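Local coordinates for putative p22 protein (Leishmania major, PDB 1YQF) that is of unknown function but belongs to the MAM33 family of mitochondrial glycoproteins and is a sequence homologue of human p32, at residues D109-E114 / V118-R123. Residues are numbered along the deposited sequence; the frame is centred on the assembly and turned at random.
Sequences DLSIEE and VLNNIR
The D109 carboxylate and the N121 amide lie side by side, their planes 54° apart, on one face of a β-hairpin formed by strands 105-113 and 116-125, the last two of the chain's antiparallel sheet. D109 CB touches N121 CB at 4.1 Å, and a water bridges the two side chains, donating to D109 OD1 and accepting from N121 ND2. Q107 also bonds OD1, and the carbonyl of T147 takes a second bond from ND2. Further along this face, the N120 amide reaches S111: ND2 donates to S111 OG at 3.0 Å, with the hydroxyl tilted 16° from the amide plane. S111 OG donates in turn to E113 OE1, which it meets from above the carboxylate plane. The E113 carboxylate and CG also pack on V118 CG2.

A classic β-bulge sets two residues, N120 and N121, opposite the single D109: D109 O takes a firm bond from N120 N at 2.8 Å and a weak one from N121 N, while D109 N donates to N121 O. Beyond the bulge, S111 and V118 form a hydrogen-bonded pair, bonded N to O in both directions. On the other face the contact is apolar: L110 and L119 form a non-hydrogen-bonded pair; L159, V162 and M163 of helix 156-168 cover L119, while L110 rests on I94 and V96 of strand 92-99. With CG of L119 trans to N (chi1 -173°), the side chain bends back so that L119 CD1 reaches L110 CG at 3.9 Å; beside this pair, L110 CA makes a CA-H···O contact of 3.0 Å with V118 O.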
ATOM      1  N   ASP A 109     -17.269   4.205  -0.963  1.00 25.74           N
ATOM      2  CA  ASP A 109     -16.419   4.220   0.222  1.00 26.08           C
ATOM      3  C   ASP A 109     -16.879   5.324   1.147  1.00 25.90           C
ATOM      4  O   ASP A 109     -16.937   6.480   0.750  1.00 25.67           O
ATOM      5  CB  ASP A 109     -14.961   4.472  -0.156  1.00 26.29           C
ATOM      6  CG  ASP A 109     -14.405   3.425  -1.092  1.00 28.24           C
ATOM      7  OD1 ASP A 109     -15.194   2.660  -1.692  1.00 29.05           O
ATOM      8  OD2 ASP A 109     -13.179   3.305  -1.295  1.00 31.98           O
ATOM      9  N   LEU A 110     -17.205   4.973   2.383  1.00 26.24           N
ATOM     10  CA  LEU A 110     -17.592   5.967   3.369  1.00 26.90           C
ATOM     11  C   LEU A 110     -16.824   5.773   4.659  1.00 27.58           C
ATOM     12  O   LEU A 110     -16.349   4.683   4.958  1.00 26.78           O
ATOM     13  CB  LEU A 110     -19.097   5.906   3.650  1.00 26.97           C
ATOM     14  CG  LEU A 110     -20.026   5.917   2.437  1.00 27.13           C
ATOM     15  CD1 LEU A 110     -20.291   4.504   1.972  1.00 27.90           C
ATOM     16  CD2 LEU A 110     -21.335   6.617   2.752  1.00 28.00           C
ATOM     17  N   SER A 111     -16.699   6.853   5.415  1.00 29.21           N
ATOM     18  CA  SER A 111     -16.110   6.799   6.744  1.00 31.06           C
ATOM     19  C   SER A 111     -17.164   7.220   7.761  1.00 33.14           C
ATOM     20  O   SER A 111     -18.053   8.021   7.457  1.00 32.93           O
ATOM     21  CB  SER A 111     -14.875   7.696   6.825  1.00 30.76           C
ATOM     22  OG  SER A 111     -15.134   8.980   6.293  1.00 31.59           O
ATOM     23  N   ILE A 112     -17.067   6.659   8.961  1.00 35.90           N
ATOM     24  CA  ILE A 112     -17.994   6.961  10.042  1.00 38.11           C
ATOM     25  C   ILE A 112     -17.251   7.830  11.045  1.00 40.26           C
ATOM     26  O   ILE A 112     -16.280   7.391  11.661  1.00 40.33           O
ATOM     27  CB  ILE A 112     -18.503   5.669  10.712  1.00 38.21           C
ATOM     28  CG1 ILE A 112     -19.107   4.723   9.669  1.00 38.59           C
ATOM     29  CG2 ILE A 112     -19.543   5.999  11.791  1.00 38.11           C
ATOM     30  CD1 ILE A 112     -19.364   3.323  10.186  1.00 39.31           C
ATOM     31  N   GLU A 113     -17.705   9.071  11.181  1.00 43.03           N
ATOM     32  CA  GLU A 113     -17.077  10.039  12.072  1.00 45.11           C
ATOM     33  C   GLU A 113     -18.146  10.867  12.778  1.00 47.01           C
ATOM     34  O   GLU A 113     -18.943  11.542  12.126  1.00 47.40           O
ATOM     35  CB  GLU A 113     -16.102  10.946  11.303  1.00 45.09           C
ATOM     36  CG  GLU A 113     -16.510  11.301   9.881  1.00 44.94           C
ATOM     37  CD  GLU A 113     -15.325  11.694   9.015  1.00 44.90           C
ATOM     38  OE1 GLU A 113     -14.514  10.805   8.668  1.00 43.39           O
ATOM     39  OE2 GLU A 113     -15.203  12.893   8.678  1.00 45.32           O
ATOM     40  N   GLU A 114     -18.153  10.794  14.110  1.00 49.10           N
ATOM     41  CA  GLU A 114     -19.126  11.494  14.952  1.00 50.74           C
ATOM     42  C   GLU A 114     -20.556  11.018  14.685  1.00 50.41           C
ATOM     43  O   GLU A 114     -21.505  11.811  14.698  1.00 50.61           O
ATOM     44  CB  GLU A 114     -19.014  13.018  14.776  1.00 51.72           C
ATOM     45  CG  GLU A 114     -17.592  13.567  14.861  1.00 54.81           C
ATOM     46  CD  GLU A 114     -16.965  13.386  16.234  1.00 57.66           C
ATOM     47  OE1 GLU A 114     -16.693  12.228  16.624  1.00 59.03           O
ATOM     48  OE2 GLU A 114     -16.736  14.405  16.926  1.00 59.16           O
ATOM     49  N   VAL A 118     -19.842   9.895   5.973  1.00 33.65           N
ATOM     50  CA  VAL A 118     -19.177  10.767   5.015  1.00 31.75           C
ATOM     51  C   VAL A 118     -18.766   9.950   3.795  1.00 30.30           C
ATOM     52  O   VAL A 118     -18.136   8.904   3.913  1.00 30.00           O
ATOM     53  CB  VAL A 118     -17.947  11.466   5.621  1.00 31.67           C
ATOM     54  CG1 VAL A 118     -17.293  12.388   4.597  1.00 30.98           C
ATOM     55  CG2 VAL A 118     -18.346  12.265   6.864  1.00 31.40           C
ATOM     56  N   LEU A 119     -19.139  10.450   2.625  1.00 28.60           N
ATOM     57  CA  LEU A 119     -18.891   9.786   1.356  1.00 27.06           C
ATOM     58  C   LEU A 119     -17.550  10.225   0.793  1.00 26.40           C
ATOM     59  O   LEU A 119     -17.300  11.416   0.628  1.00 25.91           O
ATOM     60  CB  LEU A 119     -20.010  10.153   0.398  1.00 26.86           C
ATOM     61  CG  LEU A 119     -20.107   9.474  -0.957  1.00 27.71           C
ATOM     62  CD1 LEU A 119     -20.173   7.952  -0.836  1.00 27.27           C
ATOM     63  CD2 LEU A 119     -21.342  10.032  -1.643  1.00 28.48           C
ATOM     64  N   ASN A 120     -16.688   9.258   0.495  1.00 25.85           N
ATOM     65  CA  ASN A 120     -15.333   9.547   0.029  1.00 25.52           C
ATOM     66  C   ASN A 120     -15.015   9.106  -1.399  1.00 25.48           C
ATOM     67  O   ASN A 120     -14.092   9.637  -2.008  1.00 24.96           O
ATOM     68  CB  ASN A 120     -14.319   8.938   0.999  1.00 25.51           C
ATOM     69  CG  ASN A 120     -14.291   9.659   2.334  1.00 25.19           C
ATOM     70  OD1 ASN A 120     -14.266  10.890   2.389  1.00 25.14           O
ATOM     71  ND2 ASN A 120     -14.307   8.895   3.416  1.00 23.05           N
ATOM     72  N   ASN A 121     -15.762   8.143  -1.936  1.00 25.62           N
ATOM     73  CA  ASN A 121     -15.528   7.687  -3.306  1.00 25.78           C
ATOM     74  C   ASN A 121     -16.684   6.860  -3.846  1.00 25.60           C
ATOM     75  O   ASN A 121     -17.306   6.111  -3.110  1.00 25.31           O
ATOM     76  CB  ASN A 121     -14.238   6.861  -3.391  1.00 26.05           C
ATOM     77  CG  ASN A 121     -13.709   6.751  -4.813  1.00 27.61           C
ATOM     78  OD1 ASN A 121     -13.033   7.658  -5.303  1.00 29.31           O
ATOM     79  ND2 ASN A 121     -14.033   5.647  -5.487  1.00 27.10           N
ATOM     80  N   ILE A 122     -16.954   7.009  -5.140  1.00 25.83           N
ATOM     81  CA  ILE A 122     -17.967   6.227  -5.846  1.00 25.92           C
ATOM     82  C   ILE A 122     -17.388   5.775  -7.178  1.00 25.53           C
ATOM     83  O   ILE A 122     -16.910   6.594  -7.962  1.00 25.58           O
ATOM     84  CB  ILE A 122     -19.222   7.065  -6.132  1.00 26.48           C
ATOM     85  CG1 ILE A 122     -19.773   7.683  -4.848  1.00 27.32           C
ATOM     86  CG2 ILE A 122     -20.290   6.201  -6.818  1.00 26.41           C
ATOM     87  CD1 ILE A 122     -20.852   8.689  -5.106  1.00 29.39           C
ATOM     88  N   ARG A 123     -17.450   4.475  -7.434  1.00 24.87           N
ATOM     89  CA  ARG A 123     -16.914   3.899  -8.659  1.00 24.14           C
ATOM     90  C   ARG A 123     -17.748   2.695  -9.079  1.00 24.61           C
ATOM     91  O   ARG A 123     -18.501   2.160  -8.280  1.00 25.03           O
ATOM     92  CB  ARG A 123     -15.469   3.477  -8.417  1.00 23.34           C
ATOM     93  CG  ARG A 123     -15.338   2.334  -7.428  1.00 20.64           C
ATOM     94  CD  ARG A 123     -13.924   1.998  -7.092  1.00 19.62           C
ATOM     95  NE  ARG A 123     -13.218   1.511  -8.272  1.00 20.12           N
ATOM     96  CZ  ARG A 123     -11.951   1.120  -8.285  1.00 20.60           C
ATOM     97  NH1 ARG A 123     -11.221   1.153  -7.178  1.00 21.12           N
ATOM     98  NH2 ARG A 123     -11.410   0.683  -9.410  1.00 21.31           N
TER
HETATM   99  O   HOH W   1     -15.457   3.691  -4.278  1.00 24.63           O